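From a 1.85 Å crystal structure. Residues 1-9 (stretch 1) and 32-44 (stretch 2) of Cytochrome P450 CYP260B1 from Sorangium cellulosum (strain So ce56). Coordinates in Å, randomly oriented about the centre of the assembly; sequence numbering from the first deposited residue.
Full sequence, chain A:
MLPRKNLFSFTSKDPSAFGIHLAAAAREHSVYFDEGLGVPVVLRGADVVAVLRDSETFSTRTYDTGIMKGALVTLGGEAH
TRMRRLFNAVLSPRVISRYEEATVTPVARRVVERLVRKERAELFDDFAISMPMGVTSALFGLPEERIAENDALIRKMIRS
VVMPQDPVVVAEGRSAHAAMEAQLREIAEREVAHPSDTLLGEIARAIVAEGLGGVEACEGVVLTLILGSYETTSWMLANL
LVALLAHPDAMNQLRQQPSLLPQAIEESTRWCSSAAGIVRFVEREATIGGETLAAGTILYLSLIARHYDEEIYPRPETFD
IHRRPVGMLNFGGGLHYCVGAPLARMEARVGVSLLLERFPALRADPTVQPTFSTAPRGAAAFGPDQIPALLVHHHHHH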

# COMPACT_ATOMS: atom_id res chain seq x y z
N MET A 1 10.35 7.78 30.98
CA MET A 1 8.90 7.65 30.65
C MET A 1 8.45 8.66 29.56
O MET A 1 8.50 9.91 29.71
CB MET A 1 8.06 7.75 31.95
CG MET A 1 6.94 6.72 32.06
SD MET A 1 6.52 6.51 33.80
CE MET A 1 6.09 8.17 34.35
N LEU A 2 8.07 8.08 28.42
CA LEU A 2 7.34 8.79 27.40
C LEU A 2 5.95 9.04 27.92
O LEU A 2 5.39 8.28 28.70
CB LEU A 2 7.25 7.98 26.07
CG LEU A 2 8.52 7.77 25.23
CD1 LEU A 2 8.20 7.21 23.87
CD2 LEU A 2 9.25 9.05 25.01
N PRO A 3 5.37 10.15 27.51
CA PRO A 3 3.98 10.26 27.79
C PRO A 3 3.22 9.15 27.07
O PRO A 3 3.68 8.71 25.98
CB PRO A 3 3.63 11.62 27.25
CG PRO A 3 4.62 11.87 26.18
CD PRO A 3 5.85 11.17 26.59
N ARG A 4 2.07 8.74 27.59
CA ARG A 4 1.36 7.59 26.99
C ARG A 4 -0.07 7.92 26.62
O ARG A 4 -0.74 8.66 27.32
CB ARG A 4 1.36 6.39 27.92
CG ARG A 4 2.72 5.96 28.41
CD ARG A 4 2.57 5.02 29.58
NE ARG A 4 2.26 3.66 29.21
CZ ARG A 4 3.19 2.76 28.98
NH1 ARG A 4 4.47 3.09 29.02
NH2 ARG A 4 2.85 1.52 28.78
N LYS A 5 -0.54 7.41 25.48
CA LYS A 5 -1.88 7.69 24.99
C LYS A 5 -2.35 6.49 24.19
O LYS A 5 -1.58 5.54 24.03
CB LYS A 5 -1.84 8.92 24.05
CG LYS A 5 -1.09 10.12 24.59
CD LYS A 5 -1.12 11.22 23.52
CE LYS A 5 -0.51 12.48 24.11
NZ LYS A 5 -0.55 13.65 23.22
N ASN A 6 -3.63 6.45 23.82
CA ASN A 6 -4.13 5.32 23.00
C ASN A 6 -4.86 6.01 21.83
O ASN A 6 -6.00 6.41 21.96
CB ASN A 6 -5.11 4.38 23.77
CG ASN A 6 -5.47 3.10 22.96
OD1 ASN A 6 -5.50 3.13 21.74
ND2 ASN A 6 -5.69 1.98 23.63
N LEU A 7 -4.13 6.29 20.75
CA LEU A 7 -4.71 7.04 19.63
C LEU A 7 -5.15 6.15 18.45
O LEU A 7 -6.01 6.52 17.67
CB LEU A 7 -3.68 8.06 19.17
CG LEU A 7 -3.14 9.06 20.19
CD1 LEU A 7 -2.16 9.97 19.51
CD2 LEU A 7 -4.28 9.91 20.78
N PHE A 8 -4.60 4.95 18.36
CA PHE A 8 -4.84 4.10 17.19
C PHE A 8 -6.11 3.25 17.25
O PHE A 8 -6.50 2.64 16.27
CB PHE A 8 -3.58 3.30 16.86
CG PHE A 8 -2.53 4.12 16.13
CD1 PHE A 8 -1.81 5.12 16.77
CD2 PHE A 8 -2.31 3.93 14.76
CE1 PHE A 8 -0.87 5.86 16.10
CE2 PHE A 8 -1.37 4.68 14.09
CZ PHE A 8 -0.63 5.62 14.73
N SER A 9 -6.73 3.19 18.43
CA SER A 9 -8.01 2.47 18.59
C SER A 9 -9.19 3.38 18.19
O SER A 9 -10.30 2.93 18.04
CB SER A 9 -8.14 1.90 20.03
OG SER A 9 -7.92 2.94 20.97
N TYR A 32 5.43 9.61 21.72
CA TYR A 32 4.54 9.17 22.81
C TYR A 32 4.46 7.70 22.69
O TYR A 32 4.80 7.14 21.63
CB TYR A 32 3.18 9.86 22.74
CG TYR A 32 2.24 9.18 21.81
CD1 TYR A 32 2.29 9.45 20.45
CD2 TYR A 32 1.37 8.23 22.25
CE1 TYR A 32 1.46 8.79 19.54
CE2 TYR A 32 0.54 7.57 21.37
CZ TYR A 32 0.60 7.88 19.99
OH TYR A 32 -0.12 7.16 19.07
N PHE A 33 4.06 7.01 23.76
CA PHE A 33 4.01 5.57 23.73
C PHE A 33 2.55 5.32 23.57
O PHE A 33 1.71 5.75 24.40
CB PHE A 33 4.58 4.93 25.03
CG PHE A 33 4.54 3.44 25.07
CD1 PHE A 33 3.39 2.75 25.41
CD2 PHE A 33 5.69 2.71 24.81
CE1 PHE A 33 3.40 1.38 25.43
CE2 PHE A 33 5.68 1.32 24.82
CZ PHE A 33 4.52 0.65 25.13
N ASP A 34 2.21 4.62 22.50
CA ASP A 34 0.84 4.23 22.27
C ASP A 34 0.57 2.89 22.91
O ASP A 34 1.10 1.87 22.52
CB ASP A 34 0.51 4.16 20.78
CG ASP A 34 -0.96 4.12 20.53
OD1 ASP A 34 -1.56 3.05 20.76
OD2 ASP A 34 -1.53 5.17 20.16
N GLU A 35 -0.32 2.92 23.89
CA GLU A 35 -0.72 1.71 24.64
C GLU A 35 -1.50 0.71 23.84
O GLU A 35 -1.41 -0.46 24.13
CB GLU A 35 -1.50 2.13 25.93
CG GLU A 35 -0.62 2.89 26.89
CD GLU A 35 -1.28 3.29 28.20
OE1 GLU A 35 -2.48 3.56 28.22
OE2 GLU A 35 -0.52 3.45 29.18
N GLY A 36 -2.23 1.14 22.81
CA GLY A 36 -2.95 0.20 21.90
C GLY A 36 -1.93 -0.54 21.01
O GLY A 36 -2.02 -1.74 20.84
N LEU A 37 -0.97 0.16 20.45
CA LEU A 37 0.09 -0.47 19.59
C LEU A 37 1.17 -1.13 20.39
O LEU A 37 1.79 -2.05 19.92
CB LEU A 37 0.77 0.56 18.64
CG LEU A 37 -0.11 1.36 17.66
CD1 LEU A 37 0.77 2.19 16.78
CD2 LEU A 37 -1.04 0.49 16.78
N GLY A 38 1.46 -0.65 21.60
CA GLY A 38 2.52 -1.24 22.42
C GLY A 38 3.92 -0.75 22.10
O GLY A 38 4.89 -1.41 22.48
N VAL A 39 4.04 0.38 21.41
CA VAL A 39 5.32 0.93 21.05
C VAL A 39 5.33 2.42 21.05
O VAL A 39 4.26 3.06 20.89
CB VAL A 39 5.75 0.44 19.62
CG1 VAL A 39 5.99 -1.05 19.62
CG2 VAL A 39 4.73 0.82 18.57
N PRO A 40 6.54 3.03 21.14
CA PRO A 40 6.66 4.45 20.92
C PRO A 40 6.24 4.80 19.46
O PRO A 40 6.43 3.97 18.58
CB PRO A 40 8.15 4.74 21.10
CG PRO A 40 8.70 3.56 21.76
CD PRO A 40 7.84 2.40 21.41
N VAL A 41 5.69 5.97 19.27
CA VAL A 41 5.22 6.47 17.97
C VAL A 41 5.83 7.83 17.80
O VAL A 41 5.88 8.63 18.75
CB VAL A 41 3.69 6.51 17.93
CG1 VAL A 41 3.19 7.18 16.71
CG2 VAL A 41 3.11 5.13 18.00
N VAL A 42 6.27 8.13 16.59
CA VAL A 42 6.61 9.47 16.14
C VAL A 42 5.54 10.02 15.26
O VAL A 42 5.16 9.41 14.19
CB VAL A 42 7.92 9.48 15.36
CG1 VAL A 42 8.39 10.88 15.08
CG2 VAL A 42 8.97 8.73 16.18
N LEU A 43 5.03 11.14 15.68
CA LEU A 43 3.95 11.80 14.95
C LEU A 43 4.35 12.93 14.00
O LEU A 43 3.89 12.92 12.86
CB LEU A 43 2.86 12.31 15.87
CG LEU A 43 2.05 11.28 16.67
CD1 LEU A 43 1.09 11.99 17.65
CD2 LEU A 43 1.25 10.37 15.72
N ARG A 44 5.16 13.90 14.43
CA ARG A 44 5.36 15.11 13.60
C ARG A 44 6.11 14.75 12.32
O ARG A 44 7.10 13.98 12.34
CB ARG A 44 6.13 16.23 14.28
CG ARG A 44 5.26 16.82 15.40
CD ARG A 44 6.03 17.84 16.21
NE ARG A 44 5.22 18.18 17.38
CZ ARG A 44 5.59 19.03 18.34
NH1 ARG A 44 6.75 19.70 18.28
NH2 ARG A 44 4.76 19.19 19.37

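Around Arg4 and Lys5 the N-terminal segment runs parallel to the strand Tyr32–Asp34, held there by three backbone hydrogen bonds: Phe33 N to Pro3 O (2.8 Å), Lys5 N to Phe33 O (3.0 Å) and Glu35 N to Lys5 O (2.9 Å). Arg4 pairs with Phe33 and Lys5 with Asp34, so that side chains emerge alternately on the two faces of the sheet. On the face of Arg4 and Phe33, the guanidinium lies flat on the phenyl ring, centres 4.2 Å apart and planes at 17°. A salt bridge from Arg4 NE to Glu35 OE2 (2.8 Å) meets the guanidinium at its edge, leaving its face free for the ring. Ahead of this pair, Leu2 reaches across the strand, its CD1 settling 3.7 Å from Pro40 CB.

Tyr32 has the largest area covered by the N-terminal segment. Lys5 and Leu7 both approach its ring obliquely from the same side, with Lys5 CB 3.7 Å from Tyr32 CD2 and Leu7 CD1 3.5 Å from Tyr32 CZ; Leu7 CD1 also lies 4.3 Å from Leu43 CD1. Past the strand pairing, Phe8 fills a hollow lined by Tyr32, Asp34, Leu37 and Val41. Leu37 CD1 sits over one face of the phenyl ring, 3.8 Å from the centroid of Phe8, while Tyr32 OH and Asp34 OD2 approach the ring edge, at 3.3 Å from Phe8 CE1 and 3.4 Å from Phe8 CD1.

The buried Asp34 carboxylate organises this end of the contact. Its OD2 accepts hydrogen bonds from Leu7 N (2.9 Å) and Tyr32 OH (2.7 Å), while Asp34 OD1 receives Leu37 N (3.0 Å), holding the turn that carries Leu37 to Phe8. At Gly36 the fit is tight: a CB there would lie 2.8 Å from Asn6 OD1, a clash.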